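Local coordinates for telomere length regulator taz1 (Schizosaccharomyces pombe, PDB 4ZMI), which binds double-stranded telomeric DNA and regulates telomere length and function, and is represented here by its all-helical domain, at residues K96-K99 against S100-F103; A216-N219 against A220-F224. One frame throughout, in Å; residues are numbered along the deposited sequence.

Contact 1: residues K96-K99 against S100-F103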
loop_
_atom_site.group_PDB
_atom_site.type_symbol
_atom_site.label_atom_id
_atom_site.label_comp_id
_atom_site.label_asym_id
_atom_site.label_seq_id
_atom_site.Cartn_x
_atom_site.Cartn_y
_atom_site.Cartn_z
ATOM N N LYS A 96 3.471 15.270 4.933
ATOM C CA LYS A 96 3.532 14.633 6.251
ATOM C C LYS A 96 2.221 13.941 6.657
ATOM O O LYS A 96 2.228 12.758 6.967
ATOM C CB LYS A 96 4.004 15.612 7.352
ATOM C CG LYS A 96 4.897 16.782 6.884
ATOM C CD LYS A 96 4.078 17.976 6.338
ATOM C CE LYS A 96 4.944 19.214 6.092
ATOM N NZ LYS A 96 5.148 20.043 7.318
ATOM N N PRO A 97 1.086 14.660 6.658
ATOM C CA PRO A 97 -0.121 13.929 7.065
ATOM C C PRO A 97 -0.611 12.935 6.015
ATOM O O PRO A 97 -1.336 12.015 6.378
ATOM C CB PRO A 97 -1.155 15.043 7.245
ATOM C CG PRO A 97 -0.715 16.089 6.316
ATOM C CD PRO A 97 0.786 16.080 6.416
ATOM N N LEU A 98 -0.250 13.118 4.747
ATOM C CA LEU A 98 -0.646 12.152 3.729
ATOM C C LEU A 98 0.009 10.807 4.037
ATOM O O LEU A 98 -0.642 9.772 3.974
ATOM C CB LEU A 98 -0.292 12.634 2.322
ATOM C CG LEU A 98 -1.283 13.671 1.742
ATOM C CD1 LEU A 98 -0.730 14.332 0.503
ATOM C CD2 LEU A 98 -2.655 13.055 1.435
ATOM N N LYS A 99 1.286 10.835 4.398
ATOM C CA LYS A 99 2.014 9.611 4.753
ATOM C C LYS A 99 1.332 8.884 5.896
ATOM O O LYS A 99 1.290 7.658 5.910
ATOM C CB LYS A 99 3.438 9.927 5.161
ATOM C CG LYS A 99 4.226 10.667 4.115
ATOM C CD LYS A 99 4.968 9.723 3.195
ATOM C CE LYS A 99 5.844 10.531 2.254
ATOM N NZ LYS A 99 6.628 9.671 1.341
ATOM N N SER A 100 0.785 9.637 6.845
ATOM C CA SER A 100 0.078 9.033 7.963
ATOM C C SER A 100 -1.177 8.303 7.500
ATOM O O SER A 100 -1.404 7.161 7.887
ATOM C CB SER A 100 -0.280 10.075 9.027
ATOM O OG SER A 100 0.886 10.600 9.644
ATOM N N ILE A 101 -1.989 8.957 6.677
ATOM C CA ILE A 101 -3.220 8.342 6.173
ATOM C C ILE A 101 -2.905 7.044 5.405
ATOM O O ILE A 101 -3.564 6.011 5.576
ATOM C CB ILE A 101 -3.988 9.317 5.245
ATOM C CG1 ILE A 101 -4.365 10.589 6.002
ATOM C CG2 ILE A 101 -5.235 8.661 4.684
ATOM C CD1 ILE A 101 -4.237 11.838 5.165
ATOM N N GLN A 102 -1.885 7.098 4.564
ATOM C CA GLN A 102 -1.506 5.932 3.782
ATOM C C GLN A 102 -1.053 4.766 4.694
ATOM O O GLN A 102 -1.401 3.607 4.452
ATOM C CB GLN A 102 -0.419 6.330 2.789
ATOM C CG GLN A 102 0.109 5.213 1.929
ATOM C CD GLN A 102 1.353 5.624 1.177
ATOM O OE1 GLN A 102 2.406 5.824 1.776
ATOM N NE2 GLN A 102 1.234 5.774 -0.140
ATOM N N PHE A 103 -0.299 5.097 5.743
ATOM C CA PHE A 103 0.150 4.129 6.757
ATOM C C PHE A 103 -1.044 3.351 7.274
ATOM O O PHE A 103 -1.063 2.115 7.249
ATOM C CB PHE A 103 0.798 4.866 7.932
ATOM C CG PHE A 103 1.811 4.060 8.688
ATOM C CD1 PHE A 103 3.139 4.454 8.712
ATOM C CD2 PHE A 103 1.437 2.921 9.384
ATOM C CE1 PHE A 103 4.082 3.717 9.404
ATOM C CE2 PHE A 103 2.376 2.180 10.077
ATOM C CZ PHE A 103 3.703 2.578 10.086
#
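The F103 ring leaves this contact: its CB lies 3.5 Å from K99 O, and from there the ring runs out to pack among L225, L226 and K229 of helix 214-229 and V26 of helix 5-35. The flat amide of Q102 behaves alike. CB stays near L98 O, while the chain, extended beyond CG, carries NE2 to a hydrogen bond with I76 O. What remains across 96-99 and 100-103 is two turns of alpha-helix inside helix 95-107, part of the helical domain of Taz1. Its i to i+4 bonds are regular from I101 onward: I101 N to P97 O is 3.1 Å, Q102 N to L98 O is 3.0 Å and nearly straight at 167°, and F103 N to K99 O is also 3.0 Å. The first of the series, S100 N to K96 O, is weak at 3.4 Å.

The side chains fan out to different partners. K99 bends at chi2 (-91°) and then runs straight, taking NZ to a hydrogen bond with V231 O near the C-terminal end of the chain, with a cation-pi contact to F78. S100 OG makes a weak hydrogen bond to E23 of helix 5-35, the helix against which P97 packs through C15, Q16 and A19. I101 CG1 sits beside its own backbone N, but the placement of CD1 beyond it is doubtful, since chi2 is away from a staggered value. As modelled, the meeting between I101 and L98 is apolar and loose, CD1 to CD2 at 4.2 Å.

Contact 2: residues A216-N219 against A220-F224; sequences AFVN and AVIHF
F217 lays one face of its ring under V221 CG2, which is 3.9 Å from the ring centroid and 22° off the ring normal. This is a CH-pi contact offset toward the rim, and the closest ring atom is CE1, at 3.6 Å from the methyl. Both residues contribute to the meeting: the F217 ring stands anti to its main-chain N (chi1 175°), and V221 keeps CG2 on the side of its own N, so that the methyl faces the preceding turn. The same CG2 lies close to F217 O, the carbonyl that accepts the V221 N-H at 2.8 Å.

One residue further round, the i to i+4 spacing of the alpha-helix brings V218 and I222 together, CG1 to CD1 at 3.7 Å, the two side chains passing at a slant. Beneath them I222 N bonds V218 O in the straightest of the four bonds that join 216-219 to 220-224, with 173° at the hydrogen. A220 N to A216 O (2.9 Å) and H223 N to N219 O (3.0 Å) complete the turn. H223 brings its CB to 3.3 Å from N219 O, but its imidazole heads away, where ND1 is hydrogen-bonded to E227 OE2 a turn later; the nearby carboxylate could make the protonated ring easier to hold.

This stretch of helix 214-229 therefore has an outer side, with A216, N219, A220 and H223 exposed, and an inner one. On the inner side F217 packs on L148 and R151 of helix 137-154 and meets the ring of H117, V221 reaches L110 and L120, F224 adds A127 of helix 118-130 and A141 and L144 of helix 137-154, and V218 touches F33 of helix 5-35.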
loop_
_atom_site.group_PDB
_atom_site.type_symbol
_atom_site.label_atom_id
_atom_site.label_comp_id
_atom_site.label_asym_id
_atom_site.label_seq_id
_atom_site.Cartn_x
_atom_site.Cartn_y
_atom_site.Cartn_z
ATOM N N ALA A 216 6.294 -11.986 10.866
ATOM C CA ALA A 216 7.463 -11.462 10.201
ATOM C C ALA A 216 7.017 -10.590 9.032
ATOM O O ALA A 216 7.620 -9.554 8.743
ATOM C CB ALA A 216 8.358 -12.593 9.725
ATOM N N PHE A 217 5.963 -11.029 8.354
ATOM C CA PHE A 217 5.365 -10.239 7.288
ATOM C C PHE A 217 4.945 -8.897 7.862
ATOM O O PHE A 217 5.361 -7.837 7.377
ATOM C CB PHE A 217 4.174 -10.982 6.690
ATOM C CG PHE A 217 3.422 -10.194 5.648
ATOM C CD1 PHE A 217 4.092 -9.590 4.605
ATOM C CD2 PHE A 217 2.041 -10.081 5.699
ATOM C CE1 PHE A 217 3.403 -8.868 3.642
ATOM C CE2 PHE A 217 1.354 -9.365 4.726
ATOM C CZ PHE A 217 2.042 -8.766 3.702
ATOM N N VAL A 218 4.161 -8.955 8.932
ATOM C CA VAL A 218 3.642 -7.758 9.570
ATOM C C VAL A 218 4.769 -6.834 9.967
ATOM O O VAL A 218 4.760 -5.649 9.636
ATOM C CB VAL A 218 2.804 -8.091 10.796
ATOM C CG1 VAL A 218 2.440 -6.825 11.556
ATOM C CG2 VAL A 218 1.551 -8.838 10.378
ATOM N N ASN A 219 5.764 -7.376 10.650
ATOM C CA ASN A 219 6.898 -6.550 11.039
ATOM C C ASN A 219 7.626 -5.937 9.841
ATOM O O ASN A 219 8.070 -4.799 9.902
ATOM C CB ASN A 219 7.844 -7.291 11.995
ATOM C CG ASN A 219 7.386 -7.195 13.451
ATOM O OD1 ASN A 219 6.908 -6.144 13.900
ATOM N ND2 ASN A 219 7.519 -8.297 14.190
ATOM N N ALA A 220 7.721 -6.659 8.733
ATOM C CA ALA A 220 8.344 -6.068 7.552
ATOM C C ALA A 220 7.436 -4.960 6.972
ATOM O O ALA A 220 7.924 -3.930 6.493
ATOM C CB ALA A 220 8.677 -7.137 6.506
ATOM N N VAL A 221 6.123 -5.149 7.051
ATOM C CA VAL A 221 5.195 -4.147 6.518
ATOM C C VAL A 221 5.315 -2.865 7.329
ATOM O O VAL A 221 5.570 -1.792 6.781
ATOM C CB VAL A 221 3.731 -4.655 6.523
ATOM C CG1 VAL A 221 2.765 -3.518 6.227
ATOM C CG2 VAL A 221 3.562 -5.742 5.497
ATOM N N ILE A 222 5.161 -2.996 8.644
ATOM C CA ILE A 222 5.286 -1.867 9.553
ATOM C C ILE A 222 6.601 -1.157 9.339
ATOM O O ILE A 222 6.640 0.059 9.219
ATOM C CB ILE A 222 5.198 -2.316 11.019
ATOM C CG1 ILE A 222 3.759 -2.708 11.354
ATOM C CG2 ILE A 222 5.687 -1.207 11.941
ATOM C CD1 ILE A 222 3.616 -3.492 12.622
ATOM N N HIS A 223 7.676 -1.924 9.263
ATOM C CA HIS A 223 8.981 -1.335 9.014
ATOM C C HIS A 223 8.939 -0.497 7.744
ATOM O O HIS A 223 9.352 0.663 7.748
ATOM C CB HIS A 223 10.056 -2.416 8.881
ATOM C CG HIS A 223 11.455 -1.893 9.013
ATOM N ND1 HIS A 223 12.078 -1.165 8.021
ATOM C CD2 HIS A 223 12.356 -2.002 10.019
ATOM C CE1 HIS A 223 13.300 -0.843 8.411
ATOM N NE2 HIS A 223 13.492 -1.338 9.624
ATOM N N PHE A 224 8.423 -1.089 6.669
ATOM C CA PHE A 224 8.431 -0.442 5.357
ATOM C C PHE A 224 7.591 0.826 5.311
ATOM O O PHE A 224 8.004 1.819 4.725
ATOM C CB PHE A 224 7.960 -1.403 4.269
ATOM C CG PHE A 224 7.818 -0.756 2.921
ATOM C CD1 PHE A 224 8.926 -0.527 2.135
ATOM C CD2 PHE A 224 6.581 -0.386 2.442
ATOM C CE1 PHE A 224 8.800 0.053 0.897
ATOM C CE2 PHE A 224 6.453 0.203 1.209
ATOM C CZ PHE A 224 7.562 0.423 0.436
#

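Following the chain, contact 1 comes first, on helix 95-107, and is complete well before contact 2 begins on helix 214-229. Each lies within a single helix, so neither closes a loop; the two stand in series, without nesting or crossing. In space their centres are about 17 Å apart, and the two contacts touch at F103 CZ and I222 O, 4.0 Å apart, while F103 and Q102 also pack further along helix 214-229. Helix 5-35 is common to both: P97 and F103 reach it from contact 1, V218 and N219 from contact 2. Contact 1 also joins helix 78-83 and the C-terminal residues, whereas contact 2 turns its buried side to helices 118-130 and 137-154.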